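Cobalamin biosynthesis protein CobN (Mycobacterium tuberculosis, PDB 7C6O) is the large, catalytic subunit of cobaltochelatase, which inserts cobalt into the corrin ring during cobalamin biosynthesis in an ATP-dependent reaction. Local coordinates at residues A82-I87 with T159-G164; I493-L498 with Y536-T541; G882-G887 with G1079-T1084. All coordinates share one frame; numbering follows the deposited sequence.

Contact 1 (A82-I87 with T159-G164)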
# COMPACT_ATOMS: atom_id res chain seq x y z
N ALA A 82 -2.17 53.81 -16.60
CA ALA A 82 -2.75 53.90 -15.27
C ALA A 82 -3.08 55.34 -14.89
O ALA A 82 -2.30 56.26 -15.15
CB ALA A 82 -1.81 53.30 -14.23
N SER A 83 -4.25 55.53 -14.27
CA SER A 83 -4.60 56.79 -13.63
C SER A 83 -4.23 56.79 -12.15
O SER A 83 -3.94 57.86 -11.59
CB SER A 83 -6.10 57.06 -13.77
OG SER A 83 -6.49 57.08 -15.13
N ILE A 84 -4.27 55.62 -11.52
CA ILE A 84 -3.85 55.43 -10.13
C ILE A 84 -3.09 54.11 -10.07
O ILE A 84 -3.44 53.16 -10.77
CB ILE A 84 -5.04 55.41 -9.16
CG1 ILE A 84 -5.93 56.64 -9.33
CG2 ILE A 84 -4.56 55.32 -7.72
CD1 ILE A 84 -7.18 56.60 -8.49
N VAL A 85 -2.05 54.06 -9.24
CA VAL A 85 -1.28 52.85 -9.03
C VAL A 85 -1.36 52.46 -7.56
O VAL A 85 -1.26 53.33 -6.68
CB VAL A 85 0.19 53.01 -9.47
CG1 VAL A 85 0.90 51.66 -9.44
CG2 VAL A 85 0.27 53.62 -10.85
N VAL A 86 -1.54 51.17 -7.30
CA VAL A 86 -1.53 50.61 -5.95
C VAL A 86 -0.48 49.52 -5.90
O VAL A 86 -0.47 48.62 -6.75
CB VAL A 86 -2.91 50.05 -5.56
CG1 VAL A 86 -2.85 49.43 -4.17
CG2 VAL A 86 -3.96 51.13 -5.62
N ILE A 87 0.40 49.60 -4.91
CA ILE A 87 1.47 48.62 -4.72
C ILE A 87 1.29 47.99 -3.34
O ILE A 87 1.20 48.71 -2.34
CB ILE A 87 2.86 49.26 -4.85
CG1 ILE A 87 3.04 49.88 -6.24
CG2 ILE A 87 3.95 48.24 -4.57
CD1 ILE A 87 4.33 50.66 -6.40
N THR A 159 -11.78 59.45 -4.36
CA THR A 159 -10.92 60.18 -3.45
C THR A 159 -9.82 60.93 -4.19
O THR A 159 -9.57 62.11 -3.91
CB THR A 159 -10.30 59.23 -2.42
OG1 THR A 159 -11.34 58.61 -1.65
CG2 THR A 159 -9.36 59.98 -1.49
N VAL A 160 -9.16 60.27 -5.13
CA VAL A 160 -8.00 60.83 -5.81
C VAL A 160 -8.40 61.68 -7.01
O VAL A 160 -7.89 62.79 -7.19
CB VAL A 160 -7.02 59.71 -6.21
CG1 VAL A 160 -5.84 60.28 -6.98
CG2 VAL A 160 -6.55 58.94 -4.98
N LEU A 161 -9.30 61.17 -7.85
CA LEU A 161 -9.68 61.86 -9.07
C LEU A 161 -10.96 62.67 -8.94
O LEU A 161 -11.34 63.36 -9.89
CB LEU A 161 -9.83 60.85 -10.22
CG LEU A 161 -8.62 59.95 -10.43
CD1 LEU A 161 -8.95 58.84 -11.42
CD2 LEU A 161 -7.42 60.76 -10.91
N MET A 162 -11.63 62.59 -7.79
CA MET A 162 -12.87 63.31 -7.52
C MET A 162 -13.98 62.93 -8.50
O MET A 162 -14.82 63.76 -8.86
CB MET A 162 -12.64 64.82 -7.50
CG MET A 162 -11.56 65.23 -6.51
SD MET A 162 -11.46 67.00 -6.18
CE MET A 162 -12.98 67.25 -5.26
N THR A 163 -14.00 61.67 -8.93
CA THR A 163 -15.14 61.11 -9.62
C THR A 163 -16.29 60.91 -8.63
O THR A 163 -16.18 61.20 -7.44
CB THR A 163 -14.77 59.79 -10.29
OG1 THR A 163 -14.24 58.89 -9.31
CG2 THR A 163 -13.73 60.02 -11.38
N GLY A 164 -17.41 60.39 -9.14
CA GLY A 164 -18.58 60.24 -8.31
C GLY A 164 -19.22 58.87 -8.38
O GLY A 164 -20.45 58.76 -8.45

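Contact 2 (I493-L498 with Y536-T541)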
# COMPACT_ATOMS: atom_id res chain seq x y z
N ILE A 493 -25.41 -11.96 -21.20
CA ILE A 493 -24.23 -12.25 -20.40
C ILE A 493 -24.68 -12.93 -19.12
O ILE A 493 -25.45 -12.36 -18.34
CB ILE A 493 -23.43 -10.97 -20.11
CG1 ILE A 493 -23.00 -10.30 -21.42
CG2 ILE A 493 -22.21 -11.29 -19.26
CD1 ILE A 493 -22.30 -8.97 -21.23
N VAL A 494 -24.19 -14.15 -18.89
CA VAL A 494 -24.62 -14.97 -17.77
C VAL A 494 -23.66 -14.75 -16.61
O VAL A 494 -22.44 -14.89 -16.76
CB VAL A 494 -24.68 -16.45 -18.16
CG1 VAL A 494 -25.21 -17.29 -17.01
CG2 VAL A 494 -25.55 -16.64 -19.40
N ILE A 495 -24.21 -14.43 -15.44
CA ILE A 495 -23.43 -14.10 -14.25
C ILE A 495 -23.82 -15.06 -13.14
O ILE A 495 -24.97 -15.05 -12.68
CB ILE A 495 -23.64 -12.64 -13.82
CG1 ILE A 495 -23.23 -11.69 -14.94
CG2 ILE A 495 -22.87 -12.35 -12.54
CD1 ILE A 495 -23.81 -10.30 -14.81
N ALA A 496 -22.87 -15.89 -12.72
CA ALA A 496 -23.10 -16.79 -11.60
C ALA A 496 -22.99 -16.03 -10.29
O ALA A 496 -22.03 -15.29 -10.07
CB ALA A 496 -22.10 -17.94 -11.63
N ALA A 497 -23.98 -16.20 -9.42
CA ALA A 497 -23.99 -15.53 -8.12
C ALA A 497 -24.98 -16.23 -7.21
O ALA A 497 -25.95 -16.84 -7.68
CB ALA A 497 -24.34 -14.04 -8.25
N LEU A 498 -24.73 -16.14 -5.91
CA LEU A 498 -25.56 -16.77 -4.90
C LEU A 498 -26.39 -15.67 -4.22
O LEU A 498 -25.85 -14.86 -3.46
CB LEU A 498 -24.70 -17.53 -3.89
CG LEU A 498 -25.35 -18.18 -2.68
CD1 LEU A 498 -26.59 -18.98 -3.07
CD2 LEU A 498 -24.34 -19.07 -1.97
N TYR A 536 -19.93 -6.57 -12.42
CA TYR A 536 -19.90 -5.47 -11.46
C TYR A 536 -21.02 -4.47 -11.73
O TYR A 536 -21.61 -3.93 -10.79
CB TYR A 536 -18.53 -4.77 -11.49
CG TYR A 536 -17.58 -5.37 -10.48
CD1 TYR A 536 -17.66 -5.03 -9.14
CD2 TYR A 536 -16.62 -6.29 -10.87
CE1 TYR A 536 -16.80 -5.58 -8.21
CE2 TYR A 536 -15.75 -6.85 -9.95
CZ TYR A 536 -15.85 -6.49 -8.62
OH TYR A 536 -15.00 -7.04 -7.70
N ARG A 537 -21.32 -4.21 -13.00
CA ARG A 537 -22.40 -3.28 -13.31
C ARG A 537 -23.75 -3.85 -12.90
O ARG A 537 -24.68 -3.09 -12.61
CB ARG A 537 -22.38 -2.92 -14.79
CG ARG A 537 -21.21 -2.01 -15.19
CD ARG A 537 -21.31 -0.64 -14.52
NE ARG A 537 -20.73 -0.62 -13.18
CZ ARG A 537 -21.24 0.07 -12.16
NH1 ARG A 537 -22.35 0.78 -12.33
NH2 ARG A 537 -20.66 0.04 -10.97
N TRP A 538 -23.89 -5.18 -12.85
CA TRP A 538 -25.14 -5.76 -12.39
C TRP A 538 -25.31 -5.60 -10.88
O TRP A 538 -26.44 -5.53 -10.39
CB TRP A 538 -25.24 -7.24 -12.78
CG TRP A 538 -26.42 -7.90 -12.13
CD1 TRP A 538 -27.72 -7.84 -12.55
CD2 TRP A 538 -26.42 -8.68 -10.93
NE1 TRP A 538 -28.52 -8.55 -11.69
CE2 TRP A 538 -27.75 -9.07 -10.69
CE3 TRP A 538 -25.42 -9.08 -10.04
CZ2 TRP A 538 -28.10 -9.85 -9.59
CZ3 TRP A 538 -25.77 -9.86 -8.96
CH2 TRP A 538 -27.10 -10.24 -8.74
N LEU A 539 -24.20 -5.55 -10.13
CA LEU A 539 -24.29 -5.29 -8.70
C LEU A 539 -24.88 -3.92 -8.41
O LEU A 539 -25.43 -3.71 -7.33
CB LEU A 539 -22.90 -5.39 -8.06
CG LEU A 539 -22.20 -6.74 -8.09
CD1 LEU A 539 -20.83 -6.64 -7.43
CD2 LEU A 539 -23.05 -7.80 -7.40
N ASP A 540 -24.78 -2.99 -9.35
CA ASP A 540 -25.20 -1.61 -9.16
C ASP A 540 -26.63 -1.44 -9.67
O ASP A 540 -27.35 -2.41 -9.93
CB ASP A 540 -24.23 -0.68 -9.88
CG ASP A 540 -24.16 0.70 -9.24
OD1 ASP A 540 -25.11 1.09 -8.53
OD2 ASP A 540 -23.15 1.40 -9.47
N THR A 541 -27.08 -0.19 -9.78
CA THR A 541 -28.34 0.11 -10.43
C THR A 541 -28.10 0.39 -11.91
O THR A 541 -26.98 0.71 -12.33
CB THR A 541 -29.03 1.30 -9.77
OG1 THR A 541 -28.12 2.41 -9.71
CG2 THR A 541 -29.48 0.95 -8.36

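Contact 3 (G882-G887 with G1079-T1084)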
# COMPACT_ATOMS: atom_id res chain seq x y z
N GLY A 882 20.98 -7.45 -7.59
CA GLY A 882 19.61 -7.23 -8.03
C GLY A 882 18.68 -7.37 -6.84
O GLY A 882 18.74 -8.35 -6.11
N LEU A 883 17.83 -6.36 -6.66
CA LEU A 883 16.95 -6.31 -5.50
C LEU A 883 15.52 -6.01 -5.94
O LEU A 883 15.30 -5.07 -6.71
CB LEU A 883 17.41 -5.26 -4.49
CG LEU A 883 16.60 -5.15 -3.20
CD1 LEU A 883 16.79 -6.39 -2.33
CD2 LEU A 883 16.96 -3.88 -2.43
N SER A 884 14.57 -6.80 -5.45
CA SER A 884 13.16 -6.54 -5.68
C SER A 884 12.60 -5.75 -4.51
O SER A 884 12.82 -6.11 -3.35
CB SER A 884 12.39 -7.85 -5.86
OG SER A 884 12.80 -8.52 -7.04
N VAL A 885 11.88 -4.67 -4.81
CA VAL A 885 11.46 -3.69 -3.81
C VAL A 885 9.96 -3.47 -3.94
O VAL A 885 9.49 -3.09 -5.02
CB VAL A 885 12.23 -2.37 -3.96
CG1 VAL A 885 11.68 -1.32 -3.01
CG2 VAL A 885 13.72 -2.59 -3.71
N TRP A 886 9.23 -3.66 -2.84
CA TRP A 886 7.78 -3.55 -2.83
C TRP A 886 7.33 -2.37 -1.98
O TRP A 886 7.98 -2.01 -0.99
CB TRP A 886 7.13 -4.82 -2.28
CG TRP A 886 7.35 -6.04 -3.12
CD1 TRP A 886 7.66 -6.09 -4.45
CD2 TRP A 886 7.28 -7.40 -2.68
NE1 TRP A 886 7.79 -7.39 -4.86
CE2 TRP A 886 7.55 -8.22 -3.79
CE3 TRP A 886 7.00 -8.01 -1.44
CZ2 TRP A 886 7.56 -9.61 -3.71
CZ3 TRP A 886 7.02 -9.39 -1.37
CH2 TRP A 886 7.29 -10.18 -2.49
N GLY A 887 6.19 -1.79 -2.35
CA GLY A 887 5.64 -0.69 -1.58
C GLY A 887 5.19 -1.11 -0.20
O GLY A 887 5.38 -0.38 0.78
N GLY A 1079 12.32 -15.28 -7.60
CA GLY A 1079 12.60 -16.37 -8.52
C GLY A 1079 12.60 -15.91 -9.97
O GLY A 1079 13.39 -16.40 -10.78
N GLY A 1080 11.72 -14.97 -10.31
CA GLY A 1080 11.70 -14.44 -11.66
C GLY A 1080 13.00 -13.76 -12.04
O GLY A 1080 13.49 -13.91 -13.16
N MET A 1081 13.58 -12.99 -11.11
CA MET A 1081 14.88 -12.38 -11.38
C MET A 1081 15.95 -13.45 -11.57
O MET A 1081 16.76 -13.35 -12.51
CB MET A 1081 15.26 -11.43 -10.24
CG MET A 1081 16.63 -10.80 -10.40
SD MET A 1081 17.00 -9.56 -9.15
CE MET A 1081 15.98 -8.20 -9.70
N VAL A 1082 15.97 -14.47 -10.72
CA VAL A 1082 16.94 -15.55 -10.85
C VAL A 1082 16.83 -16.21 -12.22
O VAL A 1082 17.83 -16.42 -12.92
CB VAL A 1082 16.77 -16.58 -9.72
CG1 VAL A 1082 17.66 -17.79 -9.96
CG2 VAL A 1082 17.07 -15.95 -8.37
N ALA A 1083 15.60 -16.53 -12.63
CA ALA A 1083 15.40 -17.25 -13.89
C ALA A 1083 15.78 -16.38 -15.09
O ALA A 1083 16.34 -16.88 -16.07
CB ALA A 1083 13.95 -17.72 -14.01
N THR A 1084 15.49 -15.08 -15.02
CA THR A 1084 15.79 -14.20 -16.14
C THR A 1084 17.30 -14.03 -16.32
O THR A 1084 17.81 -14.06 -17.44
CB THR A 1084 15.10 -12.85 -15.94
OG1 THR A 1084 13.69 -13.06 -15.85
CG2 THR A 1084 15.40 -11.91 -17.10

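Contact 1 (A82-I87 with T159-G164)
Ile84 reaches from a strand to the last turn of a helix, where Val160 and Leu161 receive it. Its CB carries two branches with different roles. CG2 of Ile84 stays back from the helix, its nearest approach there being 5.0 Å to CG2 of Val160. CG1 of Ile84 lies opposite the carbonyl carbon and next to the backbone N (chi1 -53°), and passes 4.3 Å from CD1 of Leu161. Since chi2 is extended at 175°, the branch continues outward without a bend and brings CD1 up against both helix residues. There CD1 of Ile84 sits 3.9 Å from CB of Val160 and 4.1 Å from both CG and CD1 of Leu161. Ile84 meets both partners tip to tip, chiefly through CD1. The same CD1 of Leu161 also lies 4.1 Å from CB of Ser83, so the leucine also touches the residue just before the strand. No hydrogen bond crosses; the contact is van der Waals packing, partly buried. Around it, Val160 also rests on Pro109 and Val129, while Leu161 touches Pro40. Directly after this turn, Met162 leaves helical geometry with a positive phi of 60°. One turn earlier in the helix, Leu156 packs against Ile84 and Val86, alternate residues that mark the sheet face the helix lies on. Strand 84-89 is internal in a four-stranded parallel sheet of order 2-1-3-4, and helix 146-161 packing on such a face is the layered arrangement of an open alpha/beta fold, with a strand order like that of flavodoxin-like sheets.

Contact 2 (I493-L498 with Y536-T541)
Ile495 and Trp538 meet with their side chains slanted across one another, the isoleucine reaching the base of the tryptophan and not the far end of its indole. CD1 of Ile495 lies 3.9 Å from CB of Trp538, whereas the CG2 branch of Ile495 stays 4.8 Å from CE3 of Trp538. A second touch is looser: CB of Ala497 stands 4.5 Å from CZ3 of Trp538. Both methyl groups approach the indole obliquely. The first torsion of Trp538 accounts for this span, because CG stands opposite the backbone N (chi1 171°) and the six-membered ring is carried along the strand from Ile495 to Ala497. Strand 492-500 forms a beta-hairpin with the antiparallel strand 503-507 and also pairs with 448-451, and the last turns of helix 530-539 pack across this part of a mixed sheet. Met506 and Ile448, from the two neighbouring strands, touch both Ile495 and Trp538, so these strands add apolar side chains to the same packing. The indole NE1 is satisfied elsewhere, by O of Asn545. Away from the strand, Arg537 grips Asp540 end-on: NH1 of Arg537 is 3.0 Å from OD2 of Asp540 (N-H...O 148°) and NH2 is 3.2 Å from that same oxygen. The carboxylate lies at the guanidinium edge, and its other oxygen, OD1, forms a salt bridge with Arg355.

Contact 3 (G882-G887 with G1079-T1084)
Met1081 lays its thioether against the backbone of Gly882, with SD 3.6 Å from the glycine C and 3.7 Å from its CA. The terminal methyl goes a little further along the strand: CE of Met1081 is 4.0 Å from N of Leu883 and 4.2 Å from OG of Ser884. In this first shell, one side chain touches three consecutive residues, mainly through their main chain. The methionine is extended through its first two torsions and then bends at the third (chi3 -74°), which turns CE off the line of the side chain, toward Leu883 N and Ser884 OG. Gly882 presents no side chain, so the sulfur comes right up to the main chain. The strand and helix axes pass 9.5 Å apart, running nearly antiparallel at 150°. Further out, Tyr1026, Tyr1051 and Ala1057 touch Met1081 too. The strand is held in the interior of its sheet, Gly882 bonding to Val1056 and Ala1058 and Leu883 to Thr937 and Arg939. Helix 1072-1089 connects the parallel strands 1056-1061 and 1094-1099, a beta-alpha-beta crossover whose helix lies over strand 880-885. Within that helix, O of Gly1080 accepts twice from Thr1084, from N at 3.0 Å and from OG1 at 2.8 Å, the two donors reaching opposite faces of the carbonyl plane. All four touching residues are buried, and no hydrogen bond joins the segments: the contact is consistent with van der Waals packing of the sulfur and its methyl on a peptide already bonded within the sheet, probably depending on fit more than on bond direction.

In the fold
All three contacts set a helix against a strand by packing, with no hydrogen bond between segments, yet they use separate elements and lie far apart. Contact 1 is peripheral, its centre about 58 Å from the centre of the chain, and only partly buried, in the small parallel sheet near the N-terminus. Contacts 2 and 3 are fully buried, their centres about 29 and 19 Å from the centre of the chain, in two different mixed sheets; their nearest atoms are still about 22 Å apart. The chemistry shifts accordingly: branched aliphatic tips in contact 1, methyls against the base and ring of a tryptophan in contact 2, and a thioether mainly on backbone in contact 3.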